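Putative pyridoxal phosphate-dependent transferase (Clostridium difficile, PDB 4DQ6) is a putative pyridoxal-phosphate-dependent transferase of the aminotransferase class I and II family, a two-chain assembly that holds pyridoxal-5'-phosphate. Local coordinates at residues S20-M25 with W38-D43; K183-L189 with I217-I222; Y298-I303 with L372-R376. All coordinates share one frame; numbering follows the deposited sequence.

Contact 1: S20-M25 with W38-D43; sequences SKWSEM and WVADMD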
loop_
_atom_site.group_PDB
_atom_site.type_symbol
_atom_site.label_atom_id
_atom_site.label_comp_id
_atom_site.label_asym_id
_atom_site.label_seq_id
_atom_site.Cartn_x
_atom_site.Cartn_y
_atom_site.Cartn_z
ATOM N N SER A 20 15.448 5.081 -4.789
ATOM C CA SER A 20 15.205 5.273 -6.223
ATOM C C SER A 20 15.915 6.522 -6.783
ATOM O O SER A 20 16.466 6.479 -7.861
ATOM C CB SER A 20 13.730 5.321 -6.525
ATOM O OG SER A 20 13.109 6.375 -5.842
ATOM N N LYS A 21 15.988 7.572 -5.964
ATOM C CA LYS A 21 16.700 8.783 -6.357
ATOM C C LYS A 21 18.172 8.482 -6.745
ATOM O O LYS A 21 18.701 9.005 -7.742
ATOM C CB LYS A 21 16.641 9.808 -5.223
ATOM C CG LYS A 21 17.236 11.181 -5.550
ATOM C CD LYS A 21 17.121 12.079 -4.287
ATOM C CE LYS A 21 17.454 13.547 -4.530
ATOM N NZ LYS A 21 17.298 14.339 -3.251
ATOM N N TRP A 22 18.821 7.660 -5.946
ATOM C CA TRP A 22 20.231 7.304 -6.175
ATOM C C TRP A 22 20.475 6.092 -7.043
ATOM O O TRP A 22 21.596 5.923 -7.559
ATOM C CB TRP A 22 20.909 7.120 -4.822
ATOM C CG TRP A 22 21.155 8.416 -4.120
ATOM C CD1 TRP A 22 20.286 9.172 -3.331
ATOM C CD2 TRP A 22 22.377 9.201 -4.173
ATOM N NE1 TRP A 22 20.904 10.330 -2.882
ATOM C CE2 TRP A 22 22.156 10.380 -3.344
ATOM C CE3 TRP A 22 23.601 9.049 -4.814
ATOM C CZ2 TRP A 22 23.128 11.337 -3.167
ATOM C CZ3 TRP A 22 24.563 10.055 -4.657
ATOM C CH2 TRP A 22 24.314 11.178 -3.863
ATOM N N SER A 23 19.456 5.252 -7.247
ATOM C CA SER A 23 19.585 3.930 -7.863
ATOM C C SER A 23 18.825 3.693 -9.165
ATOM O O SER A 23 19.114 2.738 -9.864
ATOM C CB SER A 23 19.121 2.869 -6.864
ATOM O OG SER A 23 20.014 2.905 -5.770
ATOM N N GLU A 24 17.849 4.528 -9.475
ATOM C CA GLU A 24 17.034 4.383 -10.691
ATOM C C GLU A 24 17.325 5.407 -11.797
ATOM O O GLU A 24 16.546 5.576 -12.741
ATOM C CB GLU A 24 15.529 4.442 -10.339
ATOM C CG GLU A 24 15.093 3.172 -9.689
ATOM C CD GLU A 24 13.600 3.085 -9.316
ATOM O OE1 GLU A 24 12.750 3.834 -9.859
ATOM O OE2 GLU A 24 13.292 2.221 -8.475
ATOM N N MET A 25 18.475 6.060 -11.753
ATOM C CA MET A 25 18.763 6.979 -12.836
ATOM C C MET A 25 19.065 6.292 -14.170
ATOM O O MET A 25 18.835 6.899 -15.213
ATOM C CB MET A 25 19.899 7.928 -12.446
ATOM C CG MET A 25 19.456 8.953 -11.432
ATOM S SD MET A 25 20.772 9.950 -10.791
ATOM C CE MET A 25 21.658 8.743 -9.806
ATOM N N TRP A 38 16.756 15.153 -8.638
ATOM C CA TRP A 38 15.549 15.006 -9.462
ATOM C C TRP A 38 14.375 14.649 -8.582
ATOM O O TRP A 38 13.656 15.541 -8.088
ATOM C CB TRP A 38 15.832 14.057 -10.657
ATOM C CG TRP A 38 16.231 12.626 -10.297
ATOM C CD1 TRP A 38 17.366 12.182 -9.596
ATOM C CD2 TRP A 38 15.524 11.405 -10.677
ATOM N NE1 TRP A 38 17.364 10.825 -9.483
ATOM C CE2 TRP A 38 16.295 10.299 -10.133
ATOM C CE3 TRP A 38 14.339 11.125 -11.374
ATOM C CZ2 TRP A 38 15.911 8.984 -10.283
ATOM C CZ3 TRP A 38 13.950 9.791 -11.507
ATOM C CH2 TRP A 38 14.737 8.732 -11.000
ATOM N N VAL A 39 14.208 13.365 -8.286
ATOM C CA VAL A 39 13.097 12.853 -7.450
ATOM C C VAL A 39 12.898 13.679 -6.177
ATOM O O VAL A 39 13.874 13.933 -5.432
ATOM C CB VAL A 39 13.445 11.385 -7.051
ATOM C CG1 VAL A 39 12.774 10.959 -5.719
ATOM C CG2 VAL A 39 13.142 10.443 -8.213
ATOM N N ALA A 40 11.664 14.009 -5.827
ATOM C CA ALA A 40 11.326 14.766 -4.616
ATOM C C ALA A 40 11.267 13.887 -3.363
ATOM O O ALA A 40 10.201 13.619 -2.803
ATOM C CB ALA A 40 9.970 15.505 -4.851
ATOM N N ASP A 41 12.452 13.491 -2.902
ATOM C CA ASP A 41 12.660 13.140 -1.495
ATOM C C ASP A 41 13.937 13.847 -1.108
ATOM O O ASP A 41 14.625 14.405 -1.939
ATOM C CB ASP A 41 12.611 11.626 -1.182
ATOM C CG ASP A 41 13.774 10.835 -1.705
ATOM O OD1 ASP A 41 14.835 11.407 -2.051
ATOM O OD2 ASP A 41 13.662 9.576 -1.742
ATOM N N MET A 42 14.251 13.837 0.175
ATOM C CA MET A 42 15.332 14.662 0.643
ATOM C C MET A 42 16.559 13.841 0.948
ATOM O O MET A 42 16.453 12.675 1.381
ATOM C CB MET A 42 14.921 15.375 1.942
ATOM C CG MET A 42 13.547 16.050 1.993
ATOM S SD MET A 42 13.474 16.832 3.678
ATOM C CE MET A 42 11.760 17.426 3.604
ATOM N N ASP A 43 17.737 14.434 0.822
ATOM C CA ASP A 43 18.977 13.782 1.293
ATOM C C ASP A 43 19.323 14.249 2.698
ATOM O O ASP A 43 20.494 14.640 3.037
ATOM C CB ASP A 43 20.123 14.058 0.354
ATOM C CG ASP A 43 19.974 13.323 -0.964
ATOM O OD1 ASP A 43 20.129 12.083 -0.985
ATOM O OD2 ASP A 43 19.715 13.979 -1.990
HETATM O O HOH W 1 14.808 7.647 -3.252
#
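Lys21 runs its side chain along the inner side of loop 38-43 and brings its ammonium to two oxygens at the far end. CG lies anti to the backbone N (chi1 -174°), and every later torsion is close to trans, giving the chain its full length: CB and CG pass Val39 CB, and CD rides beside Asp41 OD1. Lys21 NZ donates to Asp41 O at 3.0 Å, from outside the carbonyl plane. In the Asp43 conformer described, one of two modelled, Lys21 NZ meets Asp43 OD2 from above the carboxylate plane in a salt bridge of 2.7 Å. Asp43 OD1 accepts Trp22 NE1 on the syn side, over 2.7 Å; the indole lies almost perpendicular to the carboxylate and points its N-H edge at it. The Asp41 carboxylate stays beside the Lys21 chain, but its strongest partner is Arg14, which pairs with both Asp41 OD1 and Asp43 OD1, while Asp41 OD2 accepts Tyr65 N of the second subunit. Water 1 donates to Asp41 OD2 and accepts from Lys21 N.

The loop leads from strand 35-36 toward helix 48-58 in a class I/II aminotransferase fold, turning through an inverse gamma turn centred on Ala40; the Val39 side chain comes within about 8 Å of the bound pyridoxal-5'-phosphate. Asn371 holds the carbonyls of Val39 and Asp41.

At the other end, Trp38 inserts CG between its backbone N and carbonyl carbon (chi1 61°), which swings the indole against helix 20-23. Trp38 NE1 reaches a lone pair of Lys21 O, in the carbonyl plane, at 2.9 Å with an N-H...O angle of 156°. Met25 CG approaches Trp38 NE1 to 3.4 Å, and Met25 SD makes an oblique Met-aromatic contact with the five-membered ring. Val39 CG2 covers part of one Trp38 face near the rim.

Contact 2: K183-L189 with I217-I222; sequences KDELKKL and IPMASI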
loop_
_atom_site.group_PDB
_atom_site.type_symbol
_atom_site.label_atom_id
_atom_site.label_comp_id
_atom_site.label_asym_id
_atom_site.label_seq_id
_atom_site.Cartn_x
_atom_site.Cartn_y
_atom_site.Cartn_z
ATOM N N LYS A 183 -5.376 33.442 -0.920
ATOM C CA LYS A 183 -6.807 33.226 -0.688
ATOM C C LYS A 183 -7.600 33.796 -1.811
ATOM O O LYS A 183 -8.520 33.147 -2.306
ATOM C CB LYS A 183 -7.199 33.830 0.632
ATOM C CG LYS A 183 -8.683 33.677 0.913
ATOM C CD LYS A 183 -9.046 34.575 2.078
ATOM C CE LYS A 183 -8.726 33.850 3.366
ATOM N NZ LYS A 183 -9.659 32.697 3.572
ATOM N N ASP A 184 -7.264 35.005 -2.243
ATOM C CA ASP A 184 -8.031 35.585 -3.347
ATOM C C ASP A 184 -7.890 34.836 -4.675
ATOM O O ASP A 184 -8.855 34.731 -5.490
ATOM C CB ASP A 184 -7.710 37.062 -3.544
ATOM C CG ASP A 184 -8.292 37.973 -2.438
ATOM O OD1 ASP A 184 -9.124 37.526 -1.629
ATOM O OD2 ASP A 184 -7.934 39.185 -2.456
ATOM N N GLU A 185 -6.717 34.258 -4.923
ATOM C CA GLU A 185 -6.565 33.439 -6.118
ATOM C C GLU A 185 -7.406 32.162 -6.033
ATOM O O GLU A 185 -8.002 31.712 -7.006
ATOM C CB GLU A 185 -5.105 33.077 -6.389
ATOM C CG GLU A 185 -4.271 34.209 -6.915
ATOM C CD GLU A 185 -2.792 33.870 -6.986
ATOM O OE1 GLU A 185 -2.268 33.498 -5.947
ATOM O OE2 GLU A 185 -2.201 33.997 -8.089
ATOM N N LEU A 186 -7.466 31.583 -4.849
ATOM C CA LEU A 186 -8.230 30.367 -4.626
ATOM C C LEU A 186 -9.723 30.639 -4.630
ATOM O O LEU A 186 -10.506 29.856 -5.211
ATOM C CB LEU A 186 -7.828 29.746 -3.302
ATOM C CG LEU A 186 -6.386 29.227 -3.280
ATOM C CD1 LEU A 186 -6.001 28.936 -1.837
ATOM C CD2 LEU A 186 -6.275 27.990 -4.164
ATOM N N LYS A 187 -10.121 31.791 -4.105
ATOM C CA LYS A 187 -11.551 32.183 -4.191
ATOM C C LYS A 187 -11.992 32.322 -5.613
ATOM O O LYS A 187 -13.069 31.869 -5.967
ATOM C CB LYS A 187 -11.762 33.521 -3.514
ATOM C CG LYS A 187 -11.749 33.420 -2.011
ATOM C CD LYS A 187 -11.738 34.823 -1.387
ATOM C CE LYS A 187 -12.374 34.794 -0.012
ATOM N NZ LYS A 187 -13.039 36.106 0.235
ATOM N N LYS A 188 -11.165 32.955 -6.437
ATOM C CA LYS A 188 -11.593 33.133 -7.842
ATOM C C LYS A 188 -11.777 31.788 -8.531
ATOM O O LYS A 188 -12.758 31.560 -9.231
ATOM C CB LYS A 188 -10.617 34.038 -8.570
ATOM C CG LYS A 188 -11.185 34.574 -9.881
ATOM C CD LYS A 188 -10.326 35.730 -10.361
ATOM C CE LYS A 188 -10.568 36.034 -11.813
ATOM N NZ LYS A 188 -11.831 36.782 -11.977
ATOM N N LEU A 189 -10.877 30.842 -8.304
ATOM C CA LEU A 189 -10.994 29.497 -8.878
ATOM C C LEU A 189 -12.208 28.769 -8.330
ATOM O O LEU A 189 -12.939 28.112 -9.062
ATOM C CB LEU A 189 -9.727 28.662 -8.580
ATOM C CG LEU A 189 -9.719 27.177 -8.957
ATOM C CD1 LEU A 189 -9.933 27.056 -10.493
ATOM C CD2 LEU A 189 -8.418 26.556 -8.325
ATOM N N ILE A 217 -2.978 28.117 2.368
ATOM C CA ILE A 217 -4.440 28.196 2.561
ATOM C C ILE A 217 -5.085 26.954 1.949
ATOM O O ILE A 217 -5.094 26.827 0.724
ATOM C CB ILE A 217 -5.018 29.422 1.813
ATOM C CG1 ILE A 217 -4.299 30.710 2.196
ATOM C CG2 ILE A 217 -6.525 29.513 2.011
ATOM C CD1 ILE A 217 -4.335 31.068 3.651
ATOM N N PRO A 218 -5.619 26.037 2.745
ATOM C CA PRO A 218 -6.321 24.909 2.195
ATOM C C PRO A 218 -7.531 25.467 1.452
ATOM O O PRO A 218 -8.307 26.254 2.003
ATOM C CB PRO A 218 -6.671 24.058 3.435
ATOM C CG PRO A 218 -5.674 24.530 4.463
ATOM C CD PRO A 218 -5.465 25.949 4.194
ATOM N N MET A 219 -7.742 24.969 0.244
ATOM C CA MET A 219 -8.879 25.433 -0.495
ATOM C C MET A 219 -10.191 25.228 0.248
ATOM O O MET A 219 -11.095 26.076 0.248
ATOM C CB MET A 219 -8.900 24.701 -1.831
ATOM C CG MET A 219 -10.148 24.900 -2.680
ATOM S SD MET A 219 -10.484 26.594 -3.274
ATOM C CE MET A 219 -9.815 26.451 -4.933
ATOM N N ALA A 220 -10.333 24.067 0.855
ATOM C CA ALA A 220 -11.565 23.726 1.568
ATOM C C ALA A 220 -11.794 24.571 2.813
ATOM O O ALA A 220 -12.906 24.560 3.350
ATOM C CB ALA A 220 -11.496 22.255 1.999
ATOM N N SER A 221 -10.780 25.302 3.275
ATOM C CA SER A 221 -10.838 26.056 4.525
ATOM C C SER A 221 -11.462 27.458 4.373
ATOM O O SER A 221 -11.706 28.159 5.352
ATOM C CB SER A 221 -9.433 26.211 5.138
ATOM O OG SER A 221 -8.650 27.191 4.466
ATOM N N ILE A 222 -11.659 27.872 3.126
ATOM C CA ILE A 222 -12.009 29.281 2.835
ATOM C C ILE A 222 -13.457 29.643 3.203
ATOM O O ILE A 222 -13.717 30.747 3.695
ATOM C CB ILE A 222 -11.711 29.613 1.368
ATOM C CG1 ILE A 222 -10.198 29.513 1.170
ATOM C CG2 ILE A 222 -12.231 31.019 0.973
ATOM C CD1 ILE A 222 -9.799 29.648 -0.295
#
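Leu186, Ile217, Met219 and Ile222 bring no ring, amide or carboxylate to the contact, and the flat groups touched are peptide groups, each met at its oxygen by a methyl. Leu186 CD1 comes to 3.4 Å from Ile217 O, which also accepts from Asn172, while Met219 CE lies 3.5 Å from Leu186 O. The remaining contacts are mostly aliphatic. Leu186 points at the loop from helix 183-195, and its two branches divide the work: CD1 packs on Ile217 CB, CD2 on the Met219 methyl. Ile222 CD1 presses on Leu186 CB at 3.6 Å. Met219 has CG anti to the backbone N (chi1 171°); folds at chi2 and chi3 then send SD and CE across the helix, and Met219 CE meets Leu189 CD2 at 3.7 Å, the two side chains crossing at about a right angle.

Helix 183-195 is the crossover between the parallel strands 165-171 and 199-203 of the large mixed sheet, and Leu170 of the first strand touches Leu186, Leu189 and Met219 from the sheet side. Within the loop, Pro218 O accepts both Ser221 N and Ser221 OG. Toward solvent, the methylenes of Lys187 flank Ile222 CG2, and bends at chi3 and chi4 of Lys183 bring its ammonium alongside Ile222. With no hydrogen bond linking the segments, the fit rests on shape and burial of apolar surface.

Contact 3: Y298-I303 with L372-R376; sequences YLESNI and LACPR
This is a buried, mainly polar contact in which helix 289-313 grips the turn between strand 367-371 and helix 376-390. Asn302 does most of the gripping. Its ND2 uses both hydrogens in the amide plane, giving one to Cys374 O at 2.9 Å and the other to Leu372 O at 3.0 Å, which spans the inverse gamma turn centred on Ala373. Its OD1 accepts Arg376 NE at 2.8 Å along an almost straight N-H...O line (175°). Arg376 bends at chi2 and chi3 (60° and 62°), bringing the guanidinium back over the helix with its edge toward Asn302 and Ser301; Arg376 NH2 donates to Ser301 OG at 2.8 Å, in the guanidinium plane but along a bent line. Tyr298 OH accepts Arg376 N, the first amide after the Pro375 N-cap, over 2.9 Å, and also bonds Asn9. Water 2 sits over the centre of the Tyr298 ring, donates to Tyr298 O and Asn302 OD1, and accepts from Arg376 NH2. On the apolar side, Leu372 CD2 meets Ile303 CG1 at 3.7 Å. The orientation of the Asn302 amide is therefore well defined: reversed, it would set its oxygen against two carbonyls and its NH2 against the Arg376 NE donor.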
loop_
_atom_site.group_PDB
_atom_site.type_symbol
_atom_site.label_atom_id
_atom_site.label_comp_id
_atom_site.label_asym_id
_atom_site.label_seq_id
_atom_site.Cartn_x
_atom_site.Cartn_y
_atom_site.Cartn_z
ATOM N N TYR A 298 16.859 26.079 6.840
ATOM C CA TYR A 298 17.910 25.523 6.021
ATOM C C TYR A 298 17.568 25.575 4.520
ATOM O O TYR A 298 18.384 25.931 3.735
ATOM C CB TYR A 298 18.267 24.119 6.503
ATOM C CG TYR A 298 19.600 23.614 5.970
ATOM C CD1 TYR A 298 20.740 23.924 6.627
ATOM C CD2 TYR A 298 19.720 22.959 4.739
ATOM C CE1 TYR A 298 21.986 23.491 6.207
ATOM C CE2 TYR A 298 20.977 22.490 4.280
ATOM C CZ TYR A 298 22.119 22.789 5.026
ATOM O OH TYR A 298 23.345 22.338 4.527
ATOM N N LEU A 299 16.321 25.222 4.169
ATOM C CA LEU A 299 15.896 25.221 2.807
ATOM C C LEU A 299 15.924 26.607 2.242
ATOM O O LEU A 299 16.395 26.793 1.133
ATOM C CB LEU A 299 14.473 24.696 2.764
ATOM C CG LEU A 299 13.816 24.790 1.415
ATOM C CD1 LEU A 299 14.616 23.909 0.494
ATOM C CD2 LEU A 299 12.374 24.324 1.592
ATOM N N GLU A 300 15.398 27.575 2.982
ATOM C CA GLU A 300 15.363 28.916 2.446
ATOM C C GLU A 300 16.760 29.466 2.219
ATOM O O GLU A 300 17.035 30.160 1.227
ATOM C CB GLU A 300 14.522 29.848 3.298
ATOM C CG GLU A 300 14.261 31.179 2.572
ATOM C CD GLU A 300 12.906 31.847 2.881
ATOM O OE1 GLU A 300 12.115 31.315 3.703
ATOM O OE2 GLU A 300 12.651 32.936 2.262
ATOM N N SER A 301 17.679 29.118 3.098
ATOM C CA SER A 301 19.061 29.500 2.854
ATOM C C SER A 301 19.653 28.850 1.609
ATOM O O SER A 301 20.290 29.496 0.779
ATOM C CB SER A 301 19.851 29.140 4.087
ATOM O OG SER A 301 21.199 29.592 3.982
ATOM N N ASN A 302 19.425 27.548 1.431
ATOM C CA ASN A 302 19.796 26.849 0.164
ATOM C C ASN A 302 19.235 27.568 -1.066
ATOM O O ASN A 302 19.910 27.687 -2.053
ATOM C CB ASN A 302 19.343 25.381 0.126
ATOM C CG ASN A 302 20.385 24.391 0.688
ATOM O OD1 ASN A 302 21.450 24.782 1.291
ATOM N ND2 ASN A 302 20.038 23.101 0.617
ATOM N N ILE A 303 17.939 27.938 -0.999
ATOM C CA ILE A 303 17.270 28.586 -2.128
ATOM C C ILE A 303 17.931 29.925 -2.455
ATOM O O ILE A 303 18.291 30.189 -3.597
ATOM C CB ILE A 303 15.781 28.711 -1.833
ATOM C CG1 ILE A 303 15.098 27.366 -1.973
ATOM C CG2 ILE A 303 15.181 29.747 -2.770
ATOM C CD1 ILE A 303 13.719 27.280 -1.336
ATOM N N LEU A 372 16.272 20.957 -3.960
ATOM C CA LEU A 372 17.187 21.633 -3.022
ATOM C C LEU A 372 17.162 21.120 -1.619
ATOM O O LEU A 372 17.772 21.743 -0.712
ATOM C CB LEU A 372 16.929 23.153 -3.081
ATOM C CG LEU A 372 17.869 23.931 -4.010
ATOM C CD1 LEU A 372 17.871 23.352 -5.426
ATOM C CD2 LEU A 372 17.531 25.432 -3.980
ATOM N N ALA A 373 16.489 20.009 -1.351
ATOM C CA ALA A 373 16.415 19.415 -0.008
ATOM C C ALA A 373 17.582 18.477 0.141
ATOM O O ALA A 373 17.455 17.247 0.200
ATOM C CB ALA A 373 15.074 18.664 0.198
ATOM N N CYS A 374 18.778 19.085 0.207
ATOM C CA CYS A 374 20.012 18.306 0.312
ATOM C C CYS A 374 21.052 19.180 1.038
ATOM O O CYS A 374 20.881 20.394 1.103
ATOM C CB CYS A 374 20.542 17.880 -1.038
ATOM S SG CYS A 374 20.975 19.238 -2.140
ATOM N N PRO A 375 22.129 18.598 1.536
ATOM C CA PRO A 375 23.146 19.438 2.169
ATOM C C PRO A 375 23.670 20.532 1.247
ATOM O O PRO A 375 23.807 20.323 0.039
ATOM C CB PRO A 375 24.245 18.433 2.554
ATOM C CG PRO A 375 23.502 17.164 2.783
ATOM C CD PRO A 375 22.417 17.161 1.744
ATOM N N ARG A 376 24.054 21.684 1.832
ATOM C CA ARG A 376 24.668 22.744 1.094
ATOM C C ARG A 376 25.796 22.283 0.198
ATOM O O ARG A 376 25.913 22.726 -0.945
ATOM C CB ARG A 376 25.148 23.867 2.044
ATOM C CG ARG A 376 25.784 25.052 1.325
ATOM C CD ARG A 376 24.882 25.776 0.336
ATOM N NE ARG A 376 23.766 26.326 1.059
ATOM C CZ ARG A 376 23.746 27.488 1.685
ATOM N NH1 ARG A 376 24.821 28.279 1.711
ATOM N NH2 ARG A 376 22.685 27.823 2.397
HETATM O O HOH W 2 21.101 25.973 3.955
#

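Contacts 1 and 3 are buried neighbours, their centres about 16 Å apart, and they join directly: Asp43 N lies 2.9 Å from Ala373 O, a probable hydrogen bond, and Met42 packs on Ala373. Both hold an irregular loop with an inverse gamma turn against a helix by gripping backbone oxygens with side-chain donors, but only contact 1 reaches the second subunit and contains a salt bridge between its segments. Contact 2 stands apart, its centre about 32 Å from that of contact 1 and on the opposite side of the chain's centre. Partly buried against the large sheet, it relies on aliphatic packing, with lysines at its solvent margin.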